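Local coordinates for protein DyP2 (Amycolatopsis sp. ATCC 39116, PDB 4G2C) that probably uses a bound haem to oxidise dyes and other aromatic substrates with peroxide, as a multifunctional dye-decolourising peroxidase from a lignin-reactive bacterium, at residues E417-F429 with Q437-R449. Residues are numbered along the deposited sequence; the frame is centred on the assembly and turned at random.
With HEM (protoporphyrin IX containing Fe), chain C.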
loop_
_atom_site.group_PDB
_atom_site.type_symbol
_atom_site.label_atom_id
_atom_site.label_comp_id
_atom_site.label_asym_id
_atom_site.label_seq_id
_atom_site.Cartn_x
_atom_site.Cartn_y
_atom_site.Cartn_z
ATOM N N GLU A 417 9.145 4.134 5.034
ATOM C CA GLU A 417 10.001 5.322 4.994
ATOM C C GLU A 417 11.245 5.167 4.144
ATOM O O GLU A 417 11.643 6.099 3.468
ATOM C CB GLU A 417 10.389 5.780 6.396
ATOM C CG GLU A 417 9.205 6.210 7.242
ATOM C CD GLU A 417 9.651 6.746 8.570
ATOM O OE1 GLU A 417 10.763 6.349 9.008
ATOM O OE2 GLU A 417 8.915 7.580 9.150
ATOM N N PHE A 418 11.877 3.998 4.198
ATOM C CA PHE A 418 13.006 3.709 3.323
ATOM C C PHE A 418 12.579 3.906 1.863
ATOM O O PHE A 418 13.236 4.613 1.086
ATOM C CB PHE A 418 13.496 2.260 3.554
ATOM C CG PHE A 418 14.904 2.000 3.072
ATOM C CD1 PHE A 418 15.149 1.613 1.758
ATOM C CD2 PHE A 418 15.987 2.150 3.936
ATOM C CE1 PHE A 418 16.457 1.368 1.310
ATOM C CE2 PHE A 418 17.297 1.919 3.504
ATOM C CZ PHE A 418 17.529 1.527 2.183
ATOM N N THR A 419 11.471 3.271 1.489
ATOM C CA THR A 419 11.009 3.263 0.097
ATOM C C THR A 419 10.688 4.679 -0.391
ATOM O O THR A 419 11.081 5.083 -1.492
ATOM C CB THR A 419 9.777 2.351 -0.065
ATOM O OG1 THR A 419 10.155 0.986 0.189
ATOM C CG2 THR A 419 9.176 2.472 -1.462
ATOM N N GLN A 420 10.003 5.442 0.458
ATOM C CA GLN A 420 9.625 6.816 0.135
ATOM C C GLN A 420 10.851 7.720 0.108
ATOM O O GLN A 420 11.051 8.499 -0.836
ATOM C CB GLN A 420 8.636 7.354 1.171
ATOM C CG GLN A 420 8.148 8.752 0.864
ATOM C CD GLN A 420 7.229 8.771 -0.338
ATOM O OE1 GLN A 420 6.204 8.089 -0.350
ATOM N NE2 GLN A 420 7.593 9.544 -1.364
ATOM N N GLN A 421 11.675 7.614 1.143
ATOM C CA GLN A 421 12.811 8.529 1.298
ATOM C C GLN A 421 14.044 8.141 0.472
ATOM O O GLN A 421 14.530 8.929 -0.336
ATOM C CB GLN A 421 13.195 8.695 2.776
ATOM C CG GLN A 421 14.390 9.642 2.966
ATOM C CD GLN A 421 14.917 9.715 4.395
ATOM O OE1 GLN A 421 14.262 9.297 5.346
ATOM N NE2 GLN A 421 16.122 10.253 4.543
ATOM N N ILE A 422 14.533 6.923 0.674
ATOM C CA ILE A 422 15.812 6.476 0.120
ATOM C C ILE A 422 15.707 5.996 -1.326
ATOM O O ILE A 422 16.710 5.890 -2.028
ATOM C CB ILE A 422 16.366 5.302 0.954
ATOM C CG1 ILE A 422 16.356 5.673 2.435
ATOM C CG2 ILE A 422 17.756 4.864 0.452
ATOM C CD1 ILE A 422 17.384 6.734 2.801
ATOM N N TRP A 423 14.496 5.671 -1.762
ATOM C CA TRP A 423 14.288 5.206 -3.125
ATOM C C TRP A 423 13.507 6.237 -3.949
ATOM O O TRP A 423 14.058 6.863 -4.866
ATOM C CB TRP A 423 13.601 3.838 -3.133
ATOM C CG TRP A 423 14.522 2.695 -2.721
ATOM C CD1 TRP A 423 15.871 2.779 -2.445
ATOM C CD2 TRP A 423 14.169 1.304 -2.565
ATOM N NE1 TRP A 423 16.363 1.531 -2.125
ATOM C CE2 TRP A 423 15.342 0.613 -2.190
ATOM C CE3 TRP A 423 12.977 0.578 -2.708
ATOM C CZ2 TRP A 423 15.357 -0.765 -1.957
ATOM C CZ3 TRP A 423 12.994 -0.793 -2.471
ATOM C CH2 TRP A 423 14.181 -1.448 -2.106
ATOM N N ALA A 424 12.241 6.439 -3.602
ATOM C CA ALA A 424 11.369 7.288 -4.413
ATOM C C ALA A 424 11.899 8.724 -4.520
ATOM O O ALA A 424 12.040 9.256 -5.630
ATOM C CB ALA A 424 9.929 7.263 -3.888
ATOM N N ASN A 425 12.201 9.332 -3.375
ATOM C CA ASN A 425 12.641 10.718 -3.332
ATOM C C ASN A 425 14.090 10.900 -3.761
ATOM O O ASN A 425 14.568 12.019 -3.872
ATOM C CB ASN A 425 12.505 11.290 -1.919
ATOM C CG ASN A 425 11.060 11.462 -1.488
ATOM O OD1 ASN A 425 10.124 11.192 -2.248
ATOM N ND2 ASN A 425 10.873 11.878 -0.245
ATOM N N ASN A 426 14.796 9.800 -3.971
ATOM C CA ASN A 426 16.230 9.866 -4.159
ATOM C C ASN A 426 16.569 9.948 -5.640
ATOM O O ASN A 426 16.237 9.038 -6.405
ATOM C CB ASN A 426 16.865 8.647 -3.516
ATOM C CG ASN A 426 18.375 8.672 -3.568
ATOM O OD1 ASN A 426 18.980 9.522 -4.233
ATOM N ND2 ASN A 426 19.002 7.724 -2.869
ATOM N N PRO A 427 17.209 11.049 -6.057
ATOM C CA PRO A 427 17.499 11.199 -7.487
ATOM C C PRO A 427 18.531 10.189 -7.960
ATOM O O PRO A 427 18.573 9.880 -9.150
ATOM C CB PRO A 427 18.050 12.638 -7.600
ATOM C CG PRO A 427 18.610 12.950 -6.233
ATOM C CD PRO A 427 17.690 12.197 -5.258
ATOM N N ALA A 428 19.344 9.675 -7.042
ATOM C CA ALA A 428 20.419 8.747 -7.406
ATOM C C ALA A 428 19.981 7.290 -7.642
ATOM O O ALA A 428 20.734 6.506 -8.224
ATOM C CB ALA A 428 21.527 8.790 -6.368
ATOM N N PHE A 429 18.778 6.931 -7.195
ATOM C CA PHE A 429 18.379 5.523 -7.132
ATOM C C PHE A 429 17.313 5.209 -8.156
ATOM O O PHE A 429 16.467 6.052 -8.440
ATOM C CB PHE A 429 17.865 5.196 -5.725
ATOM C CG PHE A 429 17.631 3.739 -5.485
ATOM C CD1 PHE A 429 18.672 2.918 -5.071
ATOM C CD2 PHE A 429 16.363 3.183 -5.667
ATOM C CE1 PHE A 429 18.463 1.570 -4.853
ATOM C CE2 PHE A 429 16.136 1.824 -5.434
ATOM C CZ PHE A 429 17.184 1.021 -5.022
ATOM N N GLN A 437 22.254 9.916 -12.509
ATOM C CA GLN A 437 21.130 10.011 -11.575
ATOM C C GLN A 437 19.815 10.039 -12.331
ATOM O O GLN A 437 19.530 10.981 -13.054
ATOM C CB GLN A 437 21.267 11.248 -10.689
ATOM C CG GLN A 437 22.364 11.107 -9.662
ATOM C CD GLN A 437 22.283 12.157 -8.579
ATOM O OE1 GLN A 437 21.701 13.231 -8.778
ATOM N NE2 GLN A 437 22.854 11.849 -7.411
ATOM N N PRO A 438 19.011 8.984 -12.184
ATOM C CA PRO A 438 17.759 8.919 -12.947
ATOM C C PRO A 438 16.688 9.912 -12.474
ATOM O O PRO A 438 15.741 10.183 -13.215
ATOM C CB PRO A 438 17.296 7.464 -12.738
ATOM C CG PRO A 438 17.967 7.011 -11.481
ATOM C CD PRO A 438 19.286 7.743 -11.440
ATOM N N GLY A 439 16.834 10.439 -11.259
ATOM C CA GLY A 439 15.887 11.401 -10.737
ATOM C C GLY A 439 14.768 10.781 -9.903
ATOM O O GLY A 439 14.771 9.577 -9.596
ATOM N N LEU A 440 13.803 11.616 -9.532
ATOM C CA LEU A 440 12.749 11.210 -8.611
ATOM C C LEU A 440 11.686 10.349 -9.274
ATOM O O LEU A 440 11.365 10.512 -10.460
ATOM C CB LEU A 440 12.065 12.440 -8.010
ATOM C CG LEU A 440 12.571 13.093 -6.722
ATOM C CD1 LEU A 440 14.033 13.490 -6.829
ATOM C CD2 LEU A 440 11.691 14.300 -6.399
ATOM N N ASP A 441 11.116 9.454 -8.482
ATOM C CA ASP A 441 9.878 8.789 -8.841
ATOM C C ASP A 441 8.873 9.870 -9.258
ATOM O O ASP A 441 8.606 10.814 -8.503
ATOM C CB ASP A 441 9.370 7.981 -7.635
ATOM C CG ASP A 441 8.126 7.171 -7.947
ATOM O OD1 ASP A 441 7.173 7.718 -8.553
ATOM O OD2 ASP A 441 8.096 5.979 -7.579
ATOM N N PRO A 442 8.327 9.753 -10.474
ATOM C CA PRO A 442 7.411 10.775 -10.996
ATOM C C PRO A 442 6.009 10.683 -10.384
ATOM O O PRO A 442 5.275 11.672 -10.362
ATOM C CB PRO A 442 7.339 10.433 -12.487
ATOM C CG PRO A 442 7.578 8.965 -12.545
ATOM C CD PRO A 442 8.587 8.685 -11.455
ATOM N N VAL A 443 5.635 9.504 -9.905
ATOM C CA VAL A 443 4.298 9.322 -9.353
ATOM C C VAL A 443 4.193 9.754 -7.894
ATOM O O VAL A 443 3.210 10.390 -7.499
ATOM C CB VAL A 443 3.800 7.874 -9.469
ATOM C CG1 VAL A 443 2.383 7.794 -8.946
ATOM C CG2 VAL A 443 3.863 7.393 -10.921
ATOM N N ILE A 444 5.186 9.398 -7.085
ATOM C CA ILE A 444 5.125 9.726 -5.660
ATOM C C ILE A 444 6.330 10.482 -5.115
ATOM O O ILE A 444 6.393 10.756 -3.917
ATOM C CB ILE A 444 4.946 8.458 -4.799
ATOM C CG1 ILE A 444 6.157 7.528 -4.963
ATOM C CG2 ILE A 444 3.643 7.769 -5.146
ATOM C CD1 ILE A 444 6.232 6.416 -3.918
ATOM N N GLY A 445 7.299 10.784 -5.978
ATOM C CA GLY A 445 8.500 11.489 -5.551
ATOM C C GLY A 445 8.218 12.880 -4.988
ATOM O O GLY A 445 7.422 13.644 -5.561
ATOM N N GLN A 446 8.875 13.209 -3.871
ATOM C CA GLN A 446 8.670 14.492 -3.203
ATOM C C GLN A 446 9.967 15.287 -3.103
ATOM O O GLN A 446 11.054 14.721 -2.970
ATOM C CB GLN A 446 8.012 14.299 -1.826
ATOM C CG GLN A 446 6.591 13.764 -1.947
ATOM C CD GLN A 446 5.779 13.763 -0.638
ATOM O OE1 GLN A 446 4.572 13.986 -0.671
ATOM N NE2 GLN A 446 6.425 13.481 0.493
ATOM N N GLY A 447 9.840 16.606 -3.181
ATOM C CA GLY A 447 10.986 17.485 -3.241
ATOM C C GLY A 447 11.174 18.048 -4.642
ATOM O O GLY A 447 10.315 17.853 -5.532
ATOM N N ALA A 448 12.299 18.739 -4.841
ATOM C CA ALA A 448 12.616 19.356 -6.131
ATOM C C ALA A 448 12.754 18.295 -7.227
ATOM O O ALA A 448 13.290 17.221 -6.989
ATOM C CB ALA A 448 13.882 20.191 -6.025
ATOM N N ARG A 449 12.246 18.604 -8.413
ATOM C CA ARG A 449 12.264 17.700 -9.557
ATOM C C ARG A 449 12.983 18.364 -10.723
ATOM O O ARG A 449 13.033 19.595 -10.808
ATOM C CB ARG A 449 10.828 17.387 -9.994
ATOM C CG ARG A 449 9.995 16.566 -8.986
ATOM C CD ARG A 449 8.632 16.163 -9.567
ATOM N NE ARG A 449 7.897 15.262 -8.685
ATOM C CZ ARG A 449 6.991 14.377 -9.098
ATOM N NH1 ARG A 449 6.696 14.250 -10.395
ATOM N NH2 ARG A 449 6.389 13.600 -8.210
HETATM C CHA HEM C . 2.918 -0.633 -7.412
HETATM C CHB HEM C . 0.314 3.401 -8.168
HETATM C CHC HEM C . 1.676 5.162 -3.850
HETATM C CHD HEM C . 4.856 1.532 -3.472
HETATM C C1A HEM C . 2.082 0.293 -7.988
HETATM C C2A HEM C . 1.404 0.134 -9.258
HETATM C C3A HEM C . 0.686 1.247 -9.456
HETATM C C4A HEM C . 0.880 2.140 -8.328
HETATM C CMA HEM C . -0.206 1.549 -10.672
HETATM C CAA HEM C . 1.515 -1.112 -10.180
HETATM C CBA HEM C . 0.517 -2.178 -9.716
HETATM C CGA HEM C . 1.087 -3.050 -8.621
HETATM O O1A HEM C . 2.172 -3.634 -8.791
HETATM O O2A HEM C . 0.456 -3.177 -7.551
HETATM C C1B HEM C . 0.446 4.253 -7.081
HETATM C C2B HEM C . -0.194 5.552 -6.879
HETATM C C3B HEM C . 0.195 6.021 -5.676
HETATM C C4B HEM C . 1.067 5.044 -5.073
HETATM C CMB HEM C . -1.128 6.251 -7.898
HETATM C CAB HEM C . -0.197 7.336 -4.966
HETATM C CBB HEM C . -1.301 8.001 -5.312
HETATM C C1C HEM C . 2.715 4.370 -3.412
HETATM C C2C HEM C . 3.578 4.649 -2.275
HETATM C C3C HEM C . 4.445 3.629 -2.167
HETATM C C4C HEM C . 4.159 2.687 -3.231
HETATM C CMC HEM C . 3.475 5.886 -1.336
HETATM C CAC HEM C . 5.592 3.471 -1.139
HETATM C CBC HEM C . 6.097 4.530 -0.487
HETATM C C1D HEM C . 4.594 0.597 -4.451
HETATM C C2D HEM C . 5.209 -0.702 -4.509
HETATM C C3D HEM C . 4.581 -1.363 -5.726
HETATM C C4D HEM C . 3.676 -0.412 -6.290
HETATM C CMD HEM C . 6.252 -1.282 -3.538
HETATM C CAD HEM C . 4.869 -2.740 -6.290
HETATM C CBD HEM C . 6.206 -2.584 -6.985
HETATM C CGD HEM C . 6.569 -3.978 -7.414
HETATM O O1D HEM C . 6.631 -4.868 -6.525
HETATM O O2D HEM C . 6.743 -4.184 -8.646
HETATM N NA HEM C . 1.737 1.510 -7.447
HETATM N NB HEM C . 1.200 3.987 -5.953
HETATM N NC HEM C . 3.100 3.163 -3.974
HETATM N ND HEM C . 3.704 0.724 -5.512
HETATM FE FE HEM C . 2.525 2.477 -5.852
HETATM O O HOH W 1 13.898 14.751 -2.826
#
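Asn425 turns its amide oxygen OD1 onto the backbone of the 437-449 loop, where Gln446 N donates to it at 2.9 Å. A second donor, Gln420 NE2, reaches the same oxygen from the opposite face of the Asn425 amide, so OD1 is clasped from above and below its plane. Gln420 NE2 also gives a hydrogen bond to Ile444 O (3.1 Å); both acceptors lie close to the plane of the Gln420 amide, which fixes the rotation of that group. The Gln420 chain leaves with CG anti to the backbone N (chi1 -177°) and then bends at chi2, carrying NE2 to the loop while Gln420 OE1 rests 3.6 Å from CBC of the haem. With Asn425 ND2 held by Leu148 O, an alanine in place of Asn425 would probably leave Gln446 N without its acceptor and the Gln420 amide, with one NE2 bond lost, less firmly fixed.

Beside this polar cluster, Ala424 O accepts from Asp441 N (3.0 Å), and Ala424 CB packs on Ile444 CD1 at 3.8 Å. Thr419, Gln420, Val443 and Ile444 all belong to the haem pocket of this DyP-type peroxidase: helix 416-424 and the returning loop lie over one face of the porphyrin near its edge, with Ile444 CG2 3.5 Å from the haem meso carbon CHC.

Farther from the haem, Gly439 N meets a lone pair of Pro427 O at 2.8 Å, and Leu440 CD1 lies against Asn425 O. A water bridges Asn425 O to Gln446 O. The loop is shaped from within by Asp441, whose OD1 accepts from Val443 N, an Asx turn, and from Ile444 N, extending it to an Asx motif, while OD2 bonds to His350 ND1. Behind it, Arg449 grips Pro442 O with NH1 and NH2 and reaches Gly445 O through NH2.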